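PDB 3W5M: alpha-L-rhamnosidase from Streptomyces avermitilis, which hydrolyses terminal non-reducing alpha-L-rhamnose residues from alpha-L-rhamnosides, including citrus flavonoids such as naringin and the arabinogalactan-protein gum arabic. Local coordinates for residues A760-A765 with M821-D826; A814-L819 with D834-L839; D810-Y815 with H846-F851. All coordinates share one frame; numbering follows the deposited sequence.

In the fold
All three contacts lie in the catalytic (alpha/alpha)6-barrel domain of this family 78 glycoside hydrolase. Along the chain come helix 756-777 (contact 1), helix 812-820 with the turn after it (contacts 3, 2 and 1), helix 829-842 (contact 2) and the loop leading to helix 854-863 (contact 3). Helix 812-820 is thus tied at its start to 846-851, along its length to 834-839, and through its end to 760-765. The centres lie about 8 Å (contacts 2 and 3), about 13 Å (1 and 2) and about 15 Å (1 and 3) apart. Contacts 1 and 3 approach the rhamnose-binding Trp695; contact 2 lies away from the sugar-binding and active-site residues.

Contact 1. Residues A760-A765 with M821-D826; sequences ATAYFA and MNLVPD
The ring of Tyr763 presents one face to the thioether end of Met821, whose methyl CE sits over the ring centre, 3.6 Å above the plane. The line from CE to the centroid is only 13° off the ring normal, a CH-pi contact in which the polarised S-CH3 group points into the pi cloud. Met821 SD follows farther out, 5.0 Å from the centroid of the Tyr763 ring, and makes this a Met-aromatic pair. Methionine suits the place because its long unbranched chain, extended beyond CG, can reach across and cross the tyrosine at about a right angle. While the ring face takes the methyl, the hydroxyl OH of Tyr763, at the far end of the ring, is hydrogen-bonded to Asn645 ND2.

Beside the ring, the small Ala762 lets the loop come close to the helix. Ala762 O lies 3.6 Å from Met821 SD, and Ala762 CB is 3.6 Å from Leu823 CD1. The second leucine methyl, Leu823 CD2, rests 3.8 Å from Ala765 CB, so the forked side chain spans two alanines on one flank of helix 756-777. No hydrogen bond crosses the contact.

Leu823 is brought here by the end of helix 812-820. Asn822, with its positive phi of 60°, is the C-prime residue of a Schellman motif in which Leu823 N reaches back to Thr818 O and Asn822 N to Leu819 O. In the (alpha/alpha)6 barrel the Schellman turn ending helix 812-820 thus packs its apolar side chains, Met821 and Leu823, on helix 756-777, whose Tyr763 side chain lies about 7 Å from that of Trp695, a residue of the rhamnose-binding site.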
# COMPACT_ATOMS: atom_id res chain seq x y z
N ALA A 760 -9.33 -25.87 -2.56
CA ALA A 760 -9.23 -25.49 -3.95
C ALA A 760 -10.52 -25.76 -4.71
O ALA A 760 -10.95 -24.94 -5.51
CB ALA A 760 -8.06 -26.17 -4.62
N THR A 761 -11.13 -26.93 -4.46
CA THR A 761 -12.37 -27.23 -5.16
C THR A 761 -13.51 -26.31 -4.64
O THR A 761 -14.32 -25.87 -5.43
CB THR A 761 -12.73 -28.73 -5.09
OG1 THR A 761 -11.61 -29.51 -5.55
CG2 THR A 761 -13.88 -29.01 -6.03
N ALA A 762 -13.53 -25.97 -3.34
CA ALA A 762 -14.54 -25.07 -2.78
C ALA A 762 -14.44 -23.68 -3.43
O ALA A 762 -15.45 -23.09 -3.88
CB ALA A 762 -14.39 -24.98 -1.28
N TYR A 763 -13.21 -23.18 -3.56
CA TYR A 763 -13.01 -21.87 -4.20
C TYR A 763 -13.37 -21.82 -5.69
O TYR A 763 -13.91 -20.81 -6.18
CB TYR A 763 -11.61 -21.30 -3.89
CG TYR A 763 -11.69 -20.22 -2.83
CD1 TYR A 763 -12.12 -18.94 -3.17
CD2 TYR A 763 -11.37 -20.47 -1.49
CE1 TYR A 763 -12.24 -17.94 -2.23
CE2 TYR A 763 -11.48 -19.47 -0.53
CZ TYR A 763 -11.89 -18.19 -0.92
OH TYR A 763 -12.03 -17.14 -0.01
N PHE A 764 -13.12 -22.92 -6.41
CA PHE A 764 -13.49 -23.07 -7.80
C PHE A 764 -15.01 -22.92 -7.98
O PHE A 764 -15.49 -22.12 -8.80
CB PHE A 764 -12.94 -24.43 -8.32
CG PHE A 764 -13.25 -24.76 -9.77
CD1 PHE A 764 -13.51 -23.78 -10.73
CD2 PHE A 764 -13.23 -26.09 -10.19
CE1 PHE A 764 -13.77 -24.12 -12.05
CE2 PHE A 764 -13.47 -26.43 -11.52
CZ PHE A 764 -13.74 -25.45 -12.45
N ALA A 765 -15.77 -23.70 -7.20
CA ALA A 765 -17.23 -23.61 -7.18
C ALA A 765 -17.71 -22.21 -6.85
O ALA A 765 -18.60 -21.69 -7.53
CB ALA A 765 -17.82 -24.58 -6.16
N MET A 821 -20.15 -21.22 1.42
CA MET A 821 -20.20 -21.25 -0.04
C MET A 821 -21.35 -22.11 -0.56
O MET A 821 -21.46 -22.35 -1.76
CB MET A 821 -18.87 -21.71 -0.64
CG MET A 821 -17.70 -20.77 -0.29
SD MET A 821 -16.11 -21.43 -0.77
CE MET A 821 -15.07 -19.99 -0.41
N ASN A 822 -22.20 -22.56 0.36
CA ASN A 822 -23.41 -23.34 0.05
C ASN A 822 -23.07 -24.63 -0.65
O ASN A 822 -23.70 -25.01 -1.65
CB ASN A 822 -24.43 -22.47 -0.71
CG ASN A 822 -24.81 -21.22 0.07
OD1 ASN A 822 -25.15 -21.30 1.24
ND2 ASN A 822 -24.71 -20.05 -0.57
N LEU A 823 -22.05 -25.32 -0.11
CA LEU A 823 -21.55 -26.54 -0.69
C LEU A 823 -22.10 -27.80 0.00
O LEU A 823 -22.19 -28.83 -0.64
CB LEU A 823 -20.03 -26.56 -0.77
CG LEU A 823 -19.46 -25.42 -1.65
CD1 LEU A 823 -17.95 -25.34 -1.54
CD2 LEU A 823 -19.86 -25.53 -3.12
N VAL A 824 -22.49 -27.69 1.27
CA VAL A 824 -23.08 -28.82 2.01
C VAL A 824 -24.49 -29.07 1.44
O VAL A 824 -25.26 -28.13 1.31
CB VAL A 824 -23.23 -28.50 3.52
CG1 VAL A 824 -23.73 -29.71 4.28
CG2 VAL A 824 -21.92 -28.04 4.13
N PRO A 825 -24.84 -30.33 1.13
CA PRO A 825 -26.27 -30.54 0.79
C PRO A 825 -27.18 -29.98 1.90
O PRO A 825 -26.84 -30.08 3.08
CB PRO A 825 -26.40 -32.06 0.68
CG PRO A 825 -25.00 -32.58 0.54
CD PRO A 825 -24.09 -31.59 1.22
N ASP A 826 -28.32 -29.40 1.53
CA ASP A 826 -29.17 -28.71 2.51
C ASP A 826 -29.62 -29.61 3.64
O ASP A 826 -29.74 -29.15 4.76
CB ASP A 826 -30.36 -28.03 1.86
CG ASP A 826 -29.94 -26.78 1.13
OD1 ASP A 826 -29.52 -26.93 -0.03
OD2 ASP A 826 -29.96 -25.68 1.75

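Contact 2. Residues A814-L819 with D834-L839; sequences AYVLTL and DRLVAL
Tyr815 and Leu836 mark the closest backbone approach between two successive helices of the (alpha/alpha)6 barrel, 812-820 and 829-842, which pack roughly antiparallel. The axes of the segments 814-819 and 834-839 run at 150° to one another and approach to 9.7 Å.

Apolar packing holds the middle. Tyr815 CB meets Leu836 CB, while Val816 CG2 lies 4.0 Å from Leu836 CD1. In Leu836, chi1 of 175° sets CG anti to the backbone N, and from it CD1 and CD2 both come near Val816 CG2. At the edge of the tyrosine ring, near its plane, Leu839 CD1 is 3.7 Å from Tyr815 CE2, the two side chains crossing at about a right angle.

Aliphatic contacts with the ring form a second group. Arg835 CB stands 4.1 Å above one face of the Tyr815 ring, offset toward the rim, and Arg835 CG lies 3.4 Å from Tyr815 OH. The arginine chain bends at chi2, where CD leaves the extended line; the guanidinium plane is 74° from that of the ring.

Polar ends are joined through a third residue. Asp810 accepts the Tyr815 hydroxyl on OD1 and forms a salt bridge to Arg835 NH2 through OD2, which would offset the charges of Asp810 and Arg835. The guanidinium is also covered from within its own helix: Leu839 CD2 lies over its centre, 3.6 Å above the plane.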
# COMPACT_ATOMS: atom_id res chain seq x y z
N ALA A 814 -12.91 -26.33 7.29
CA ALA A 814 -13.62 -27.25 6.39
C ALA A 814 -15.14 -27.06 6.45
O ALA A 814 -15.80 -27.08 5.42
CB ALA A 814 -13.26 -28.70 6.67
N TYR A 815 -15.67 -26.83 7.65
CA TYR A 815 -17.11 -26.63 7.79
C TYR A 815 -17.49 -25.20 7.47
O TYR A 815 -18.47 -24.96 6.77
CB TYR A 815 -17.56 -27.02 9.18
CG TYR A 815 -17.36 -28.50 9.38
CD1 TYR A 815 -18.06 -29.42 8.59
CD2 TYR A 815 -16.45 -28.98 10.32
CE1 TYR A 815 -17.87 -30.78 8.76
CE2 TYR A 815 -16.25 -30.34 10.49
CZ TYR A 815 -16.95 -31.23 9.70
OH TYR A 815 -16.75 -32.59 9.87
N VAL A 816 -16.72 -24.26 8.00
CA VAL A 816 -16.95 -22.86 7.70
C VAL A 816 -17.10 -22.65 6.19
O VAL A 816 -18.08 -22.04 5.74
CB VAL A 816 -15.82 -21.95 8.24
CG1 VAL A 816 -15.95 -20.55 7.64
CG2 VAL A 816 -15.92 -21.85 9.77
N LEU A 817 -16.14 -23.15 5.42
CA LEU A 817 -16.11 -22.85 3.99
C LEU A 817 -17.25 -23.51 3.22
O LEU A 817 -17.84 -22.90 2.33
CB LEU A 817 -14.77 -23.24 3.37
CG LEU A 817 -13.67 -22.24 3.75
CD1 LEU A 817 -12.30 -22.83 3.50
CD2 LEU A 817 -13.82 -20.92 2.99
N THR A 818 -17.54 -24.77 3.57
CA THR A 818 -18.62 -25.48 2.91
C THR A 818 -19.97 -24.90 3.24
O THR A 818 -20.82 -24.81 2.35
CB THR A 818 -18.61 -26.99 3.24
OG1 THR A 818 -18.74 -27.15 4.67
CG2 THR A 818 -17.32 -27.59 2.76
N LEU A 819 -20.19 -24.49 4.50
CA LEU A 819 -21.44 -23.84 4.88
C LEU A 819 -21.57 -22.46 4.22
O LEU A 819 -22.64 -22.10 3.69
CB LEU A 819 -21.60 -23.74 6.40
CG LEU A 819 -21.86 -25.11 7.03
CD1 LEU A 819 -21.52 -25.02 8.51
CD2 LEU A 819 -23.31 -25.54 6.80
N ASP A 834 -23.54 -28.31 13.47
CA ASP A 834 -23.43 -28.94 14.79
C ASP A 834 -21.99 -29.39 15.07
O ASP A 834 -21.48 -29.20 16.18
CB ASP A 834 -24.37 -30.17 14.88
CG ASP A 834 -25.84 -29.80 15.19
OD1 ASP A 834 -26.13 -28.66 15.65
OD2 ASP A 834 -26.73 -30.68 15.00
N ARG A 835 -21.37 -30.01 14.06
CA ARG A 835 -20.00 -30.49 14.10
C ARG A 835 -18.98 -29.34 14.26
O ARG A 835 -17.95 -29.51 14.91
CB ARG A 835 -19.69 -31.31 12.84
CG ARG A 835 -18.33 -31.97 12.80
CD ARG A 835 -18.05 -32.75 14.09
NE ARG A 835 -16.74 -33.38 14.13
CZ ARG A 835 -16.14 -33.79 15.25
NH1 ARG A 835 -16.73 -33.62 16.42
NH2 ARG A 835 -14.94 -34.36 15.21
N LEU A 836 -19.27 -28.19 13.65
CA LEU A 836 -18.43 -27.01 13.77
C LEU A 836 -18.41 -26.53 15.20
O LEU A 836 -17.33 -26.29 15.78
CB LEU A 836 -18.94 -25.89 12.85
CG LEU A 836 -18.24 -24.53 12.94
CD1 LEU A 836 -16.74 -24.62 12.58
CD2 LEU A 836 -18.99 -23.56 12.03
N VAL A 837 -19.60 -26.39 15.76
CA VAL A 837 -19.79 -25.98 17.13
C VAL A 837 -19.09 -26.96 18.08
O VAL A 837 -18.53 -26.54 19.11
CB VAL A 837 -21.28 -25.85 17.48
CG1 VAL A 837 -21.48 -25.54 18.95
CG2 VAL A 837 -21.91 -24.73 16.64
N ALA A 838 -19.14 -28.24 17.73
CA ALA A 838 -18.53 -29.29 18.54
C ALA A 838 -17.01 -29.12 18.58
O ALA A 838 -16.40 -29.28 19.65
CB ALA A 838 -18.91 -30.67 18.00
N LEU A 839 -16.42 -28.80 17.43
CA LEU A 839 -14.98 -28.57 17.31
C LEU A 839 -14.52 -27.33 18.08
O LEU A 839 -13.44 -27.33 18.68
CB LEU A 839 -14.53 -28.52 15.86
CG LEU A 839 -14.71 -29.74 14.95
CD1 LEU A 839 -14.42 -29.37 13.52
CD2 LEU A 839 -13.82 -30.90 15.36

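Contact 3. Residues D810-Y815 with H846-F851; sequences DTQSAY and HLSTGF
Gln812, in the first turn of helix 812-820, reaches the loop 846-851 at Ser848 and its neighbours, joining a helix start of the (alpha/alpha)6 barrel to the loop before helix 854-863. Thr811 caps this helix as its N-cap residue, OG1 accepting from Ala814 N.

The tight part lies around the glutamine amide, which both donates and accepts as the loop backbone requires. Gln812 NE2 gives a nearly straight bond to His846 O, 3.2 Å long at 172°, in the plane of both groups. Gln812 OE1 receives Ser848 N at 2.8 Å, a more bent bond (136°) whose donor stands above the carbonyl plane. Two bonds two residues apart on the loop fix the rotation of the amide. Ser848 OG packs 3.1 Å from Gln812 CD without bonding to the amide; its partner is Asp752. A small serine suits this close approach.

The side formed by Ser813, Thr849 and Gly850, also buried, has no direct hydrogen bond across it. It is looser where Gln812 CB lies 3.9 Å from Thr849 CG2, a plain apolar touch, and where Gly850 N stands 4.1 Å from Ser813 OG; these two are linked instead through Asp746 OD2, to which both are hydrogen-bonded. Gly850 is about 8 Å from the side chain of the rhamnose-binding Trp695. Thr849 OG1 bonds to Thr854, and one close touch remains on this side, Thr849 CG2 against Ser813 OG at 3.2 Å.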
# COMPACT_ATOMS: atom_id res chain seq x y z
N ASP A 810 -12.15 -32.56 8.62
CA ASP A 810 -12.84 -32.37 9.88
C ASP A 810 -12.25 -31.18 10.66
O ASP A 810 -12.13 -31.22 11.88
CB ASP A 810 -12.82 -33.69 10.69
CG ASP A 810 -13.86 -33.72 11.81
OD1 ASP A 810 -14.98 -33.20 11.61
OD2 ASP A 810 -13.56 -34.27 12.89
N THR A 811 -11.92 -30.11 9.93
CA THR A 811 -11.40 -28.89 10.53
C THR A 811 -12.50 -27.85 10.68
O THR A 811 -13.52 -27.92 10.01
CB THR A 811 -10.24 -28.29 9.70
OG1 THR A 811 -10.69 -28.00 8.37
CG2 THR A 811 -9.07 -29.26 9.62
N GLN A 812 -12.28 -26.88 11.57
CA GLN A 812 -13.21 -25.76 11.71
C GLN A 812 -13.42 -25.09 10.33
O GLN A 812 -14.56 -24.86 9.91
CB GLN A 812 -12.72 -24.76 12.77
CG GLN A 812 -12.78 -25.26 14.20
CD GLN A 812 -12.54 -24.17 15.22
OE1 GLN A 812 -12.62 -22.99 14.91
NE2 GLN A 812 -12.24 -24.56 16.46
N SER A 813 -12.32 -24.83 9.63
CA SER A 813 -12.36 -24.18 8.31
C SER A 813 -13.06 -25.00 7.24
O SER A 813 -13.74 -24.43 6.39
CB SER A 813 -10.97 -23.76 7.84
OG SER A 813 -10.59 -22.62 8.55
N ALA A 814 -12.91 -26.33 7.29
CA ALA A 814 -13.62 -27.25 6.39
C ALA A 814 -15.14 -27.06 6.45
O ALA A 814 -15.80 -27.08 5.42
CB ALA A 814 -13.26 -28.70 6.67
N TYR A 815 -15.67 -26.83 7.65
CA TYR A 815 -17.11 -26.63 7.79
C TYR A 815 -17.49 -25.20 7.47
O TYR A 815 -18.47 -24.96 6.77
CB TYR A 815 -17.56 -27.02 9.18
CG TYR A 815 -17.36 -28.50 9.38
CD1 TYR A 815 -18.06 -29.42 8.59
CD2 TYR A 815 -16.45 -28.98 10.32
CE1 TYR A 815 -17.87 -30.78 8.76
CE2 TYR A 815 -16.25 -30.34 10.49
CZ TYR A 815 -16.95 -31.23 9.70
OH TYR A 815 -16.75 -32.59 9.87
N HIS A 846 -12.50 -21.80 21.49
CA HIS A 846 -11.54 -21.01 20.71
C HIS A 846 -11.64 -21.39 19.25
O HIS A 846 -11.89 -22.55 18.90
CB HIS A 846 -10.08 -21.23 21.16
CG HIS A 846 -9.76 -20.73 22.53
ND1 HIS A 846 -10.05 -21.45 23.67
CD2 HIS A 846 -9.17 -19.58 22.95
CE1 HIS A 846 -9.66 -20.76 24.73
NE2 HIS A 846 -9.12 -19.63 24.33
N LEU A 847 -11.44 -20.41 18.38
CA LEU A 847 -11.34 -20.68 16.96
C LEU A 847 -10.06 -21.44 16.63
O LEU A 847 -9.12 -21.47 17.41
CB LEU A 847 -11.40 -19.35 16.17
CG LEU A 847 -10.31 -18.29 16.38
CD1 LEU A 847 -9.03 -18.64 15.62
CD2 LEU A 847 -10.86 -16.95 15.94
N SER A 848 -10.00 -22.04 15.45
CA SER A 848 -8.77 -22.65 14.99
C SER A 848 -8.47 -22.27 13.55
O SER A 848 -7.53 -22.78 12.93
CB SER A 848 -8.87 -24.17 15.13
OG SER A 848 -9.71 -24.65 14.11
N THR A 849 -9.27 -21.37 13.01
CA THR A 849 -9.21 -21.05 11.58
C THR A 849 -8.02 -20.16 11.20
O THR A 849 -7.63 -19.30 11.99
CB THR A 849 -10.51 -20.32 11.16
OG1 THR A 849 -10.78 -19.26 12.09
CG2 THR A 849 -11.69 -21.29 11.24
N GLY A 850 -7.51 -20.34 9.98
CA GLY A 850 -6.51 -19.43 9.36
C GLY A 850 -7.11 -18.32 8.49
O GLY A 850 -8.25 -17.90 8.71
N PHE A 851 -6.34 -17.85 7.49
CA PHE A 851 -6.74 -16.72 6.64
C PHE A 851 -8.06 -16.88 5.91
O PHE A 851 -8.82 -15.91 5.83
CB PHE A 851 -5.65 -16.41 5.59
CG PHE A 851 -4.56 -15.51 6.13
CD1 PHE A 851 -4.22 -15.53 7.48
CD2 PHE A 851 -3.87 -14.66 5.28
CE1 PHE A 851 -3.21 -14.70 7.99
CE2 PHE A 851 -2.86 -13.83 5.77
CZ PHE A 851 -2.53 -13.86 7.13